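Local coordinates for protein cellobiose 2-epimerase (Spirochaeta thermophila DSM 6192, PDB 5ZIG) that probably catalyses the reversible epimerization of cellobiose to 4-O-beta-D-glucopyranosyl-D-mannose, as a member of the N-acylglucosamine 2-epimerase family, at residues Asp35-Gly43 with Lys55-His63; Phe224-His233 with Trp280-Thr288. All blocks are in the same frame, centred on the assembly; numbering follows the deposited sequence.

Interaction 1 of 2, residues Asp35-Gly43 with Lys55-His63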
ATOM      1  N   ASP A  35     -17.325   0.421  14.501  1.00 31.84           N
ATOM      2  CA  ASP A  35     -17.768  -0.142  15.773  1.00 28.80           C
ATOM      3  C   ASP A  35     -18.315   0.949  16.690  1.00 21.23           C
ATOM      4  O   ASP A  35     -17.548   1.784  17.186  1.00 24.99           O
ATOM      5  CB  ASP A  35     -16.589  -0.856  16.450  1.00 28.62           C
ATOM      6  CG  ASP A  35     -17.013  -1.774  17.581  1.00 35.03           C
ATOM      7  OD1 ASP A  35     -17.930  -1.417  18.358  1.00 37.15           O
ATOM      8  OD2 ASP A  35     -16.383  -2.847  17.713  1.00 34.60           O
ATOM      9  N   PRO A  36     -19.626   0.965  16.958  1.00 23.41           N
ATOM     10  CA  PRO A  36     -20.205   2.018  17.812  1.00 24.50           C
ATOM     11  C   PRO A  36     -20.056   1.775  19.313  1.00 25.36           C
ATOM     12  O   PRO A  36     -20.396   2.667  20.099  1.00 25.47           O
ATOM     13  CB  PRO A  36     -21.672   2.019  17.408  1.00 28.50           C
ATOM     14  CG  PRO A  36     -21.942   0.551  17.073  1.00 29.11           C
ATOM     15  CD  PRO A  36     -20.646   0.015  16.480  1.00 24.30           C
ATOM     16  N   ILE A  37     -19.563   0.618  19.728  1.00 21.47           N
ATOM     17  CA  ILE A  37     -19.330   0.352  21.141  1.00 28.07           C
ATOM     18  C   ILE A  37     -17.891   0.648  21.517  1.00 32.72           C
ATOM     19  O   ILE A  37     -17.626   1.420  22.440  1.00 26.68           O
ATOM     20  CB  ILE A  37     -19.704  -1.106  21.473  1.00 28.18           C
ATOM     21  CG1 ILE A  37     -21.162  -1.363  21.116  1.00 30.48           C
ATOM     22  CG2 ILE A  37     -19.391  -1.430  22.970  1.00 23.13           C
ATOM     23  CD1 ILE A  37     -21.548  -2.800  21.225  1.00 43.34           C
ATOM     24  N   HIS A  38     -16.954   0.078  20.767  1.00 27.76           N
ATOM     25  CA  HIS A  38     -15.542   0.160  21.082  1.00 24.18           C
ATOM     26  C   HIS A  38     -14.801   1.206  20.270  1.00 24.31           C
ATOM     27  O   HIS A  38     -13.709   1.603  20.670  1.00 24.02           O
ATOM     28  CB  HIS A  38     -14.901  -1.209  20.842  1.00 23.53           C
ATOM     29  CG  HIS A  38     -15.532  -2.311  21.630  1.00 30.46           C
ATOM     30  ND1 HIS A  38     -15.573  -2.322  23.011  1.00 21.51           N
ATOM     31  CD2 HIS A  38     -16.304  -3.353  21.222  1.00 24.42           C
ATOM     32  CE1 HIS A  38     -16.241  -3.388  23.417  1.00 28.13           C
ATOM     33  NE2 HIS A  38     -16.712  -4.019  22.351  1.00 24.66           N
ATOM     34  N   GLY A  39     -15.355   1.663  19.140  1.00 29.92           N
ATOM     35  CA  GLY A  39     -14.620   2.550  18.263  1.00 22.61           C
ATOM     36  C   GLY A  39     -13.767   1.797  17.265  1.00 23.71           C
ATOM     37  O   GLY A  39     -13.645   0.568  17.289  1.00 27.75           O
ATOM     38  N   GLY A  40     -13.146   2.561  16.367  1.00 30.97           N
ATOM     39  CA  GLY A  40     -12.469   1.898  15.261  1.00 34.81           C
ATOM     40  C   GLY A  40     -13.485   1.205  14.342  1.00 29.78           C
ATOM     41  O   GLY A  40     -14.685   1.471  14.376  1.00 22.91           O
ATOM     42  N   PHE A  41     -12.969   0.281  13.537  1.00 24.08           N
ATOM     43  CA  PHE A  41     -13.733  -0.474  12.558  1.00 28.87           C
ATOM     44  C   PHE A  41     -13.656  -1.967  12.870  1.00 37.82           C
ATOM     45  O   PHE A  41     -12.675  -2.443  13.459  1.00 28.70           O
ATOM     46  CB  PHE A  41     -13.208  -0.249  11.125  1.00 34.48           C
ATOM     47  CG  PHE A  41     -13.402   1.155  10.605  1.00 33.90           C
ATOM     48  CD1 PHE A  41     -12.806   2.236  11.230  1.00 28.97           C
ATOM     49  CD2 PHE A  41     -14.207   1.383   9.484  1.00 27.97           C
ATOM     50  CE1 PHE A  41     -12.986   3.519  10.750  1.00 24.71           C
ATOM     51  CE2 PHE A  41     -14.396   2.664   9.004  1.00 21.84           C
ATOM     52  CZ  PHE A  41     -13.781   3.734   9.635  1.00 28.12           C
ATOM     53  N   TYR A  42     -14.693  -2.709  12.455  1.00 21.15           N
ATOM     54  CA  TYR A  42     -14.755  -4.135  12.768  1.00 26.55           C
ATOM     55  C   TYR A  42     -13.543  -4.854  12.199  1.00 30.92           C
ATOM     56  O   TYR A  42     -12.981  -4.466  11.169  1.00 21.17           O
ATOM     57  CB  TYR A  42     -16.057  -4.779  12.246  1.00 23.88           C
ATOM     58  CG  TYR A  42     -17.289  -4.223  12.925  1.00 24.24           C
ATOM     59  CD1 TYR A  42     -17.478  -4.392  14.289  1.00 31.98           C
ATOM     60  CD2 TYR A  42     -18.240  -3.483  12.210  1.00 25.77           C
ATOM     61  CE1 TYR A  42     -18.590  -3.865  14.932  1.00 29.81           C
ATOM     62  CE2 TYR A  42     -19.355  -2.955  12.843  1.00 33.14           C
ATOM     63  CZ  TYR A  42     -19.521  -3.156  14.212  1.00 32.29           C
ATOM     64  OH  TYR A  42     -20.607  -2.648  14.868  1.00 36.80           O
ATOM     65  N   GLY A  43     -13.117  -5.895  12.920  1.00 31.03           N
ATOM     66  CA  GLY A  43     -11.852  -6.550  12.649  1.00 29.22           C
ATOM     67  C   GLY A  43     -11.885  -7.589  11.560  1.00 31.97           C
ATOM     68  O   GLY A  43     -10.833  -7.881  10.984  1.00 31.68           O
ATOM     69  N   LYS A  55      -8.777  -6.391  15.953  1.00 21.16           N
ATOM     70  CA  LYS A  55      -8.552  -5.269  15.054  1.00 25.62           C
ATOM     71  C   LYS A  55      -7.057  -5.033  14.866  1.00 37.33           C
ATOM     72  O   LYS A  55      -6.311  -4.873  15.842  1.00 35.57           O
ATOM     73  CB  LYS A  55      -9.258  -4.023  15.580  1.00 20.94           C
ATOM     74  CG  LYS A  55     -10.649  -4.349  16.105  1.00 27.60           C
ATOM     75  CD  LYS A  55     -11.307  -3.165  16.790  1.00 28.69           C
ATOM     76  CE  LYS A  55     -12.812  -3.341  16.865  1.00 24.89           C
ATOM     77  NZ  LYS A  55     -13.437  -2.388  17.817  1.00 26.42           N
ATOM     78  N   GLY A  56      -6.628  -5.040  13.601  1.00 30.88           N
ATOM     79  CA  GLY A  56      -5.227  -4.949  13.289  1.00 27.71           C
ATOM     80  C   GLY A  56      -4.735  -3.517  13.221  1.00 31.56           C
ATOM     81  O   GLY A  56      -5.493  -2.586  12.944  1.00 35.68           O
ATOM     82  N   LEU A  57      -3.437  -3.367  13.477  1.00 26.05           N
ATOM     83  CA  LEU A  57      -2.781  -2.078  13.321  1.00 34.83           C
ATOM     84  C   LEU A  57      -2.846  -1.601  11.873  1.00 29.29           C
ATOM     85  O   LEU A  57      -3.249  -0.465  11.609  1.00 26.88           O
ATOM     86  CB  LEU A  57      -1.329  -2.190  13.788  1.00 20.37           C
ATOM     87  CG  LEU A  57      -0.448  -0.998  13.458  1.00 22.11           C
ATOM     88  CD1 LEU A  57      -1.049   0.317  13.992  1.00 20.17           C
ATOM     89  CD2 LEU A  57       0.976  -1.252  13.995  1.00 20.24           C
ATOM     90  N   VAL A  58      -2.416  -2.455  10.934  1.00 24.53           N
ATOM     91  CA  VAL A  58      -2.438  -2.134   9.500  1.00 30.87           C
ATOM     92  C   VAL A  58      -3.833  -1.707   9.057  1.00 28.56           C
ATOM     93  O   VAL A  58      -4.012  -0.650   8.450  1.00 24.03           O
ATOM     94  CB  VAL A  58      -1.952  -3.338   8.671  1.00 22.53           C
ATOM     95  CG1 VAL A  58      -1.872  -2.970   7.188  1.00 23.81           C
ATOM     96  CG2 VAL A  58      -0.621  -3.859   9.182  1.00 24.52           C
ATOM     97  N   MET A  59      -4.840  -2.538   9.343  1.00 26.22           N
ATOM     98  CA  MET A  59      -6.192  -2.255   8.866  1.00 30.71           C
ATOM     99  C   MET A  59      -6.715  -0.936   9.427  1.00 25.26           C
ATOM    100  O   MET A  59      -7.292  -0.123   8.695  1.00 27.90           O
ATOM    101  CB  MET A  59      -7.119  -3.414   9.233  1.00 40.24           C
ATOM    102  CG  MET A  59      -8.577  -3.219   8.879  1.00 56.35           C
ATOM    103  SD  MET A  59      -9.626  -3.844  10.217  1.00 69.20           S
ATOM    104  CE  MET A  59      -9.260  -2.623  11.472  1.00 58.47           C
ATOM    105  N   THR A  60      -6.487  -0.690  10.717  1.00 25.97           N
ATOM    106  CA  THR A  60      -6.957   0.546  11.334  1.00 26.43           C
ATOM    107  C   THR A  60      -6.251   1.763  10.749  1.00 24.06           C
ATOM    108  O   THR A  60      -6.877   2.806  10.532  1.00 27.57           O
ATOM    109  CB  THR A  60      -6.737   0.469  12.844  1.00 27.97           C
ATOM    110  OG1 THR A  60      -7.485  -0.643  13.363  1.00 23.98           O
ATOM    111  CG2 THR A  60      -7.170   1.774  13.541  1.00 22.82           C
ATOM    112  N   ALA A  61      -4.941   1.656  10.507  1.00 22.67           N
ATOM    113  CA  ALA A  61      -4.203   2.769   9.916  1.00 27.21           C
ATOM    114  C   ALA A  61      -4.594   2.983   8.454  1.00 22.93           C
ATOM    115  O   ALA A  61      -4.662   4.126   7.983  1.00 24.56           O
ATOM    116  CB  ALA A  61      -2.702   2.526  10.042  1.00 20.69           C
ATOM    117  N   ARG A  62      -4.859   1.900   7.723  1.00 25.92           N
ATOM    118  CA  ARG A  62      -5.343   2.034   6.346  1.00 25.66           C
ATOM    119  C   ARG A  62      -6.667   2.791   6.294  1.00 28.62           C
ATOM    120  O   ARG A  62      -6.846   3.676   5.447  1.00 27.28           O
ATOM    121  CB  ARG A  62      -5.466   0.658   5.698  1.00 20.25           C
ATOM    122  CG  ARG A  62      -4.101   0.087   5.312  1.00 20.23           C
ATOM    123  CD  ARG A  62      -4.194  -1.274   4.671  1.00 28.87           C
ATOM    124  NE  ARG A  62      -2.878  -1.792   4.294  1.00 33.60           N
ATOM    125  CZ  ARG A  62      -2.685  -2.970   3.698  1.00 37.70           C
ATOM    126  NH1 ARG A  62      -3.722  -3.740   3.385  1.00 30.40           N
ATOM    127  NH2 ARG A  62      -1.461  -3.366   3.380  1.00 43.91           N
ATOM    128  N   HIS A  63      -7.594   2.488   7.213  1.00 20.21           N
ATOM    129  CA  HIS A  63      -8.851   3.230   7.250  1.00 20.90           C
ATOM    130  C   HIS A  63      -8.625   4.687   7.627  1.00 25.10           C
ATOM    131  O   HIS A  63      -9.272   5.583   7.069  1.00 23.75           O
ATOM    132  CB  HIS A  63      -9.836   2.570   8.212  1.00 20.34           C
ATOM    133  CG  HIS A  63     -10.382   1.268   7.710  1.00 29.73           C
ATOM    134  ND1 HIS A  63     -10.769   1.076   6.399  1.00 31.24           N
ATOM    135  CD2 HIS A  63     -10.571   0.081   8.336  1.00 24.17           C
ATOM    136  CE1 HIS A  63     -11.191  -0.171   6.245  1.00 24.19           C
ATOM    137  NE2 HIS A  63     -11.092  -0.790   7.410  1.00 28.00           N
TER
HETATM  138  O   HOH W   1     -10.465  -0.794  13.995  1.00 23.25           O
HETATM  139  O   HOH W   2     -12.773  -3.158   8.778  1.00 29.99           O
HETATM  140  O   HOH W   3      -8.390  -6.277  11.805  1.00 27.69           O

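Interaction 2 of 2, residues Phe224-His233 with Trp280-Thr288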
ATOM      1  N   PHE A 224      17.027  -0.408  -2.311  1.00 22.22           N
ATOM      2  CA  PHE A 224      16.255  -0.949  -3.424  1.00 28.34           C
ATOM      3  C   PHE A 224      17.109  -1.080  -4.676  1.00 28.21           C
ATOM      4  O   PHE A 224      17.080  -2.123  -5.330  1.00 26.12           O
ATOM      5  CB  PHE A 224      15.023  -0.078  -3.676  1.00 24.95           C
ATOM      6  CG  PHE A 224      13.832  -0.466  -2.828  1.00 27.81           C
ATOM      7  CD1 PHE A 224      12.973  -1.481  -3.242  1.00 27.71           C
ATOM      8  CD2 PHE A 224      13.586   0.160  -1.608  1.00 23.85           C
ATOM      9  CE1 PHE A 224      11.882  -1.852  -2.460  1.00 31.11           C
ATOM     10  CE2 PHE A 224      12.497  -0.198  -0.819  1.00 25.93           C
ATOM     11  CZ  PHE A 224      11.645  -1.211  -1.243  1.00 20.24           C
ATOM     12  N   ARG A 225      17.926  -0.058  -4.987  1.00 31.93           N
ATOM     13  CA  ARG A 225      18.787  -0.131  -6.170  1.00 27.07           C
ATOM     14  C   ARG A 225      19.785  -1.275  -6.074  1.00 31.06           C
ATOM     15  O   ARG A 225      20.106  -1.912  -7.085  1.00 24.83           O
ATOM     16  CB  ARG A 225      19.551   1.183  -6.383  1.00 25.98           C
ATOM     17  CG  ARG A 225      20.316   1.225  -7.716  1.00 28.11           C
ATOM     18  CD  ARG A 225      19.304   1.127  -8.873  1.00 37.30           C
ATOM     19  NE  ARG A 225      19.883   0.952 -10.205  1.00 41.97           N
ATOM     20  CZ  ARG A 225      20.120  -0.232 -10.761  1.00 34.66           C
ATOM     21  NH1 ARG A 225      19.845  -1.347 -10.092  1.00 35.97           N
ATOM     22  NH2 ARG A 225      20.638  -0.310 -11.976  1.00 31.33           N
ATOM     23  N   THR A 226      20.302  -1.545  -4.871  1.00 23.67           N
ATOM     24  CA  THR A 226      21.436  -2.457  -4.744  1.00 20.78           C
ATOM     25  C   THR A 226      21.032  -3.848  -4.275  1.00 36.13           C
ATOM     26  O   THR A 226      21.521  -4.843  -4.815  1.00 34.36           O
ATOM     27  CB  THR A 226      22.499  -1.902  -3.774  1.00 31.81           C
ATOM     28  OG1 THR A 226      22.873  -0.566  -4.137  1.00 36.42           O
ATOM     29  CG2 THR A 226      23.731  -2.780  -3.795  1.00 28.20           C
ATOM     30  N   HIS A 227      20.180  -3.944  -3.252  1.00 24.96           N
ATOM     31  CA  HIS A 227      19.891  -5.242  -2.661  1.00 27.24           C
ATOM     32  C   HIS A 227      18.527  -5.793  -3.071  1.00 29.42           C
ATOM     33  O   HIS A 227      18.421  -6.978  -3.396  1.00 27.86           O
ATOM     34  CB  HIS A 227      19.985  -5.178  -1.122  1.00 31.73           C
ATOM     35  CG  HIS A 227      21.334  -4.766  -0.604  1.00 21.45           C
ATOM     36  ND1 HIS A 227      22.490  -5.479  -0.867  1.00 24.86           N
ATOM     37  CD2 HIS A 227      21.712  -3.714   0.161  1.00 25.05           C
ATOM     38  CE1 HIS A 227      23.521  -4.873  -0.300  1.00 26.10           C
ATOM     39  NE2 HIS A 227      23.078  -3.801   0.331  1.00 22.30           N
ATOM     40  N   ILE A 228      17.479  -4.972  -3.085  1.00 28.73           N
ATOM     41  CA  ILE A 228      16.129  -5.496  -3.251  1.00 32.92           C
ATOM     42  C   ILE A 228      15.760  -5.645  -4.720  1.00 29.89           C
ATOM     43  O   ILE A 228      15.248  -6.686  -5.139  1.00 30.47           O
ATOM     44  CB  ILE A 228      15.113  -4.613  -2.501  1.00 30.68           C
ATOM     45  CG1 ILE A 228      15.506  -4.546  -1.017  1.00 22.26           C
ATOM     46  CG2 ILE A 228      13.692  -5.158  -2.732  1.00 29.08           C
ATOM     47  CD1 ILE A 228      14.412  -4.082  -0.054  1.00 20.75           C
ATOM     48  N   ALA A 229      16.034  -4.624  -5.528  1.00 24.66           N
ATOM     49  CA  ALA A 229      15.636  -4.603  -6.936  1.00 31.32           C
ATOM     50  C   ALA A 229      16.835  -4.323  -7.836  1.00 33.42           C
ATOM     51  O   ALA A 229      16.843  -3.337  -8.577  1.00 35.07           O
ATOM     52  CB  ALA A 229      14.547  -3.553  -7.148  1.00 25.60           C
ATOM     53  N   PRO A 230      17.870  -5.171  -7.806  1.00 31.84           N
ATOM     54  CA  PRO A 230      19.022  -4.902  -8.691  1.00 33.20           C
ATOM     55  C   PRO A 230      18.708  -5.132 -10.153  1.00 42.56           C
ATOM     56  O   PRO A 230      19.147  -4.354 -11.011  1.00 39.49           O
ATOM     57  CB  PRO A 230      20.098  -5.870  -8.176  1.00 32.45           C
ATOM     58  CG  PRO A 230      19.304  -7.028  -7.578  1.00 30.49           C
ATOM     59  CD  PRO A 230      18.063  -6.395  -6.993  1.00 32.54           C
ATOM     60  N   SER A 231      17.947  -6.182 -10.456  1.00 49.49           N
ATOM     61  CA  SER A 231      17.618  -6.566 -11.818  1.00 48.28           C
ATOM     62  C   SER A 231      16.183  -6.093 -12.133  1.00 42.28           C
ATOM     63  O   SER A 231      15.908  -4.907 -11.940  1.00 43.65           O
ATOM     64  CB  SER A 231      17.848  -8.062 -12.004  1.00 55.93           C
ATOM     65  OG  SER A 231      16.731  -8.794 -11.528  1.00 66.53           O
ATOM     66  N   SER A 232      15.275  -6.970 -12.567  1.00 39.11           N
ATOM     67  CA  SER A 232      13.939  -6.559 -12.991  1.00 38.56           C
ATOM     68  C   SER A 232      12.819  -7.103 -12.112  1.00 40.05           C
ATOM     69  O   SER A 232      11.640  -6.854 -12.408  1.00 35.65           O
ATOM     70  CB  SER A 232      13.687  -6.972 -14.446  1.00 41.09           C
ATOM     71  OG  SER A 232      13.376  -8.350 -14.557  1.00 46.98           O
ATOM     72  N   HIS A 233      13.145  -7.822 -11.044  1.00 42.34           N
ATOM     73  CA  HIS A 233      12.170  -8.215 -10.040  1.00 40.14           C
ATOM     74  C   HIS A 233      12.705  -7.879  -8.656  1.00 36.78           C
ATOM     75  O   HIS A 233      13.916  -7.878  -8.414  1.00 39.54           O
ATOM     76  CB  HIS A 233      11.840  -9.703 -10.136  1.00 36.60           C
ATOM     77  CG  HIS A 233      11.337 -10.116 -11.484  1.00 39.58           C
ATOM     78  ND1 HIS A 233      10.011 -10.013 -11.846  1.00 36.00           N
ATOM     79  CD2 HIS A 233      11.985 -10.622 -12.563  1.00 32.85           C
ATOM     80  CE1 HIS A 233       9.860 -10.445 -13.086  1.00 35.42           C
ATOM     81  NE2 HIS A 233      11.043 -10.818 -13.544  1.00 41.62           N
ATOM     82  N   TRP A 280      16.752   2.187 -14.773  1.00 22.01           N
ATOM     83  CA  TRP A 280      16.571   1.154 -13.759  1.00 31.10           C
ATOM     84  C   TRP A 280      15.157   0.585 -13.792  1.00 34.26           C
ATOM     85  O   TRP A 280      14.959  -0.634 -13.853  1.00 24.75           O
ATOM     86  CB  TRP A 280      16.875   1.745 -12.389  1.00 23.98           C
ATOM     87  CG  TRP A 280      16.544   0.875 -11.221  1.00 25.98           C
ATOM     88  CD1 TRP A 280      16.523  -0.480 -11.195  1.00 28.29           C
ATOM     89  CD2 TRP A 280      16.192   1.312  -9.897  1.00 21.37           C
ATOM     90  NE1 TRP A 280      16.179  -0.923  -9.938  1.00 30.42           N
ATOM     91  CE2 TRP A 280      15.982   0.157  -9.119  1.00 35.79           C
ATOM     92  CE3 TRP A 280      16.067   2.566  -9.287  1.00 29.04           C
ATOM     93  CZ2 TRP A 280      15.637   0.217  -7.755  1.00 29.86           C
ATOM     94  CZ3 TRP A 280      15.716   2.626  -7.933  1.00 25.73           C
ATOM     95  CH2 TRP A 280      15.511   1.458  -7.188  1.00 32.41           C
ATOM     96  N   ILE A 281      14.160   1.464 -13.753  1.00 28.97           N
ATOM     97  CA  ILE A 281      12.793   1.032 -13.503  1.00 27.61           C
ATOM     98  C   ILE A 281      12.140   0.478 -14.767  1.00 33.09           C
ATOM     99  O   ILE A 281      11.256  -0.381 -14.686  1.00 28.12           O
ATOM    100  CB  ILE A 281      12.020   2.221 -12.895  1.00 36.37           C
ATOM    101  CG1 ILE A 281      12.225   2.244 -11.383  1.00 49.97           C
ATOM    102  CG2 ILE A 281      10.535   2.190 -13.236  1.00 42.69           C
ATOM    103  CD1 ILE A 281      11.663   1.033 -10.675  1.00 48.52           C
ATOM    104  N   ARG A 282      12.580   0.927 -15.948  1.00 33.15           N
ATOM    105  CA  ARG A 282      11.913   0.541 -17.193  1.00 30.12           C
ATOM    106  C   ARG A 282      11.824  -0.970 -17.380  1.00 26.06           C
ATOM    107  O   ARG A 282      10.724  -1.470 -17.678  1.00 32.74           O
ATOM    108  CB  ARG A 282      12.619   1.209 -18.381  1.00 34.11           C
ATOM    109  CG  ARG A 282      11.700   1.444 -19.593  1.00 40.77           C
ATOM    110  CD  ARG A 282      12.482   1.604 -20.886  1.00 49.26           C
ATOM    111  NE  ARG A 282      12.438   2.977 -21.386  1.00 59.11           N
ATOM    112  CZ  ARG A 282      11.610   3.409 -22.337  1.00 61.96           C
ATOM    113  NH1 ARG A 282      10.750   2.572 -22.910  1.00 62.58           N
ATOM    114  NH2 ARG A 282      11.647   4.680 -22.720  1.00 59.17           N
ATOM    115  N   PRO A 283      12.896  -1.752 -17.224  1.00 29.83           N
ATOM    116  CA  PRO A 283      12.755  -3.200 -17.426  1.00 34.04           C
ATOM    117  C   PRO A 283      11.840  -3.875 -16.418  1.00 33.49           C
ATOM    118  O   PRO A 283      11.244  -4.899 -16.753  1.00 33.75           O
ATOM    119  CB  PRO A 283      14.197  -3.708 -17.316  1.00 29.54           C
ATOM    120  CG  PRO A 283      14.885  -2.689 -16.531  1.00 32.62           C
ATOM    121  CD  PRO A 283      14.296  -1.393 -16.940  1.00 35.07           C
ATOM    122  N   VAL A 284      11.720  -3.347 -15.197  1.00 43.84           N
ATOM    123  CA  VAL A 284      10.732  -3.876 -14.257  1.00 37.47           C
ATOM    124  C   VAL A 284       9.330  -3.666 -14.816  1.00 36.76           C
ATOM    125  O   VAL A 284       8.483  -4.565 -14.773  1.00 43.16           O
ATOM    126  CB  VAL A 284      10.910  -3.217 -12.874  1.00 34.02           C
ATOM    127  CG1 VAL A 284       9.822  -3.660 -11.887  1.00 30.03           C
ATOM    128  CG2 VAL A 284      12.276  -3.544 -12.306  1.00 32.18           C
ATOM    129  N   MET A 285       9.081  -2.487 -15.379  1.00 34.95           N
ATOM    130  CA  MET A 285       7.787  -2.184 -15.980  1.00 42.06           C
ATOM    131  C   MET A 285       7.523  -3.038 -17.215  1.00 39.24           C
ATOM    132  O   MET A 285       6.406  -3.540 -17.398  1.00 33.68           O
ATOM    133  CB  MET A 285       7.720  -0.703 -16.348  1.00 47.42           C
ATOM    134  CG  MET A 285       7.197   0.198 -15.260  1.00 51.56           C
ATOM    135  SD  MET A 285       5.617  -0.376 -14.612  1.00 55.56           S
ATOM    136  CE  MET A 285       4.680  -0.717 -16.102  1.00 52.95           C
ATOM    137  N   GLU A 286       8.538  -3.198 -18.075  1.00 36.09           N
ATOM    138  CA  GLU A 286       8.402  -4.039 -19.263  1.00 41.26           C
ATOM    139  C   GLU A 286       8.123  -5.492 -18.895  1.00 43.64           C
ATOM    140  O   GLU A 286       7.314  -6.159 -19.552  1.00 50.70           O
ATOM    141  CB  GLU A 286       9.657  -3.930 -20.131  1.00 39.16           C
ATOM    142  CG  GLU A 286       9.654  -2.711 -21.014  1.00 43.04           C
ATOM    143  CD  GLU A 286      11.054  -2.167 -21.321  1.00 52.51           C
ATOM    144  OE1 GLU A 286      12.033  -2.513 -20.607  1.00 57.01           O
ATOM    145  OE2 GLU A 286      11.155  -1.366 -22.279  1.00 39.55           O
ATOM    146  N   GLU A 287       8.787  -6.001 -17.850  1.00 43.98           N
ATOM    147  CA  GLU A 287       8.484  -7.339 -17.342  1.00 46.63           C
ATOM    148  C   GLU A 287       7.019  -7.471 -16.932  1.00 41.33           C
ATOM    149  O   GLU A 287       6.409  -8.531 -17.112  1.00 37.23           O
ATOM    150  CB  GLU A 287       9.377  -7.653 -16.142  1.00 55.48           C
ATOM    151  CG  GLU A 287      10.831  -7.868 -16.468  1.00 65.24           C
ATOM    152  CD  GLU A 287      11.167  -9.328 -16.592  1.00 73.43           C
ATOM    153  OE1 GLU A 287      10.280 -10.098 -17.025  1.00 73.15           O
ATOM    154  OE2 GLU A 287      12.308  -9.702 -16.242  1.00 75.70           O
ATOM    155  N   THR A 288       6.454  -6.417 -16.339  1.00 41.57           N
ATOM    156  CA  THR A 288       5.081  -6.464 -15.847  1.00 37.43           C
ATOM    157  C   THR A 288       4.075  -6.418 -16.993  1.00 29.92           C
ATOM    158  O   THR A 288       3.049  -7.107 -16.952  1.00 29.51           O
ATOM    159  CB  THR A 288       4.839  -5.301 -14.880  1.00 32.96           C
ATOM    160  OG1 THR A 288       5.685  -5.446 -13.735  1.00 30.29           O
ATOM    161  CG2 THR A 288       3.369  -5.236 -14.438  1.00 25.18           C
TER

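Interaction 1 of 2, residues Asp35-Gly43 with Lys55-His63
The backbones of Gly43 and Lys55 come nearest, CA to CA 4.3 Å, and from there the loop 35-43 runs out along the side chain of Lys55 and past the first turns of the helix that follows Gly56, its N-cap residue. Lys55, extended beyond CG, spans the gap with its methylenes against the carbonyl oxygen of Phe41. Its NZ donates to Asp35 OD2 at 3.0 Å in a salt bridge, meeting that oxygen from above the carboxylate plane, and also to Gly39 O, almost in line with that carbonyl (171°); Pro108 O is a further acceptor. A lysine suits this place because its long arm carries one charged amine to several acceptors. Asp35 divides its two oxygens: OD2 faces Lys55 NZ, while OD1 closes an Asx turn by accepting from Ile37 N and also takes His38 N. An alanine here is likely to leave the lysine amine without its counter-charge and the turn at Ile37 and His38 without its acceptor. In the (alpha/alpha)6-barrel of this family, the contact ties the loop after helix 7-31 to strand 55-56 and the start of helix 57-73. Deeper in, Phe41 and His63 form an offset stack, centroids 4.6 Å apart and planes at 24°, and His63 CB lies over the phenyl face. With CG anti to the carbonyl carbon (chi1 -71°), the imidazole turns onto Phe41, His63 CD2 lying 3.8 Å from Phe41 CG. Histidine suits the place: its flat face meets the phenyl while ND1 is hydrogen-bonded to Ser383 OG and a water joins NE2 to Tyr42 O, which Met59 SD approaches at 3.5 Å.

Interaction 2 of 2, residues Phe224-His233 with Trp280-Thr288
Trp280 presses one face of its indole against Arg225, whose guanidinium lies flat on it, centres 3.9 Å apart and planes at 8°. The stack is a cation-pi contact over the five-membered ring, helped by a CH-pi contact from Arg225 CD, which comes to 3.3 Å from Trp280 CD2. Two torsions make this possible: CG of Arg225 stands opposite the backbone N (chi1 -172°), and a bend at chi2 (62°) lays the rest of the chain along the ring. Arginine suits the place because its aliphatic part and its planar charged end can both lie on one aromatic face. Its NH1 also donates to Pro230 O, which ties the stacked group to the turn beyond its own helix. Trp280 NE1 donates to Ala229 O at 2.8 Å in a somewhat bent bond, so the one polar group of the indole is used on a carbonyl where the chain leaves helical geometry. Phe224 CB and Ala229 CB add apolar contacts with Trp280 CH2 and CZ2, respectively. The end of helix 211-228 and the loop after it are thus fastened to helix 275-294, another helix of the barrel, while Leu261 of helix 251-269 also touches Trp280. Further along the loop, Ser232 sits over Val284, their CA atoms 4.4 Å apart; valine's branch at CB puts a methyl directly against the serine backbone, Val284 CG2 lying 3.4 Å from Ser232 O. The hydroxyl of Ser232 is placed as a donor to Glu287 OE2, but so close that the detail of this bond is doubtful. His233 NE2 lies 3.2 Å from the same Glu287 OE2, its ring turned steeply against the carboxylate, while ND1 is hydrogen-bonded to Asp254 OD2.

Interactions 1 and 2 lie on opposite sides of the chain's centre, their own centres about 35 Å apart and their nearest atoms about 14 Å apart, so neither touches the other. They follow one another along the sequence and share no helix. Each joins a loop region to a helix, but residues 35-43 pack against a short strand and the start of the helix after it, whereas 224-233 add the end of a helix and meet the middle of another. Interaction 1 is buried, and waters there bridge loop and helix beside its salt bridge. Interaction 2 is partly buried: aromatic and apolar groups fill its inner side, while Arg225, Ser232 and Glu287 lie nearer the surface.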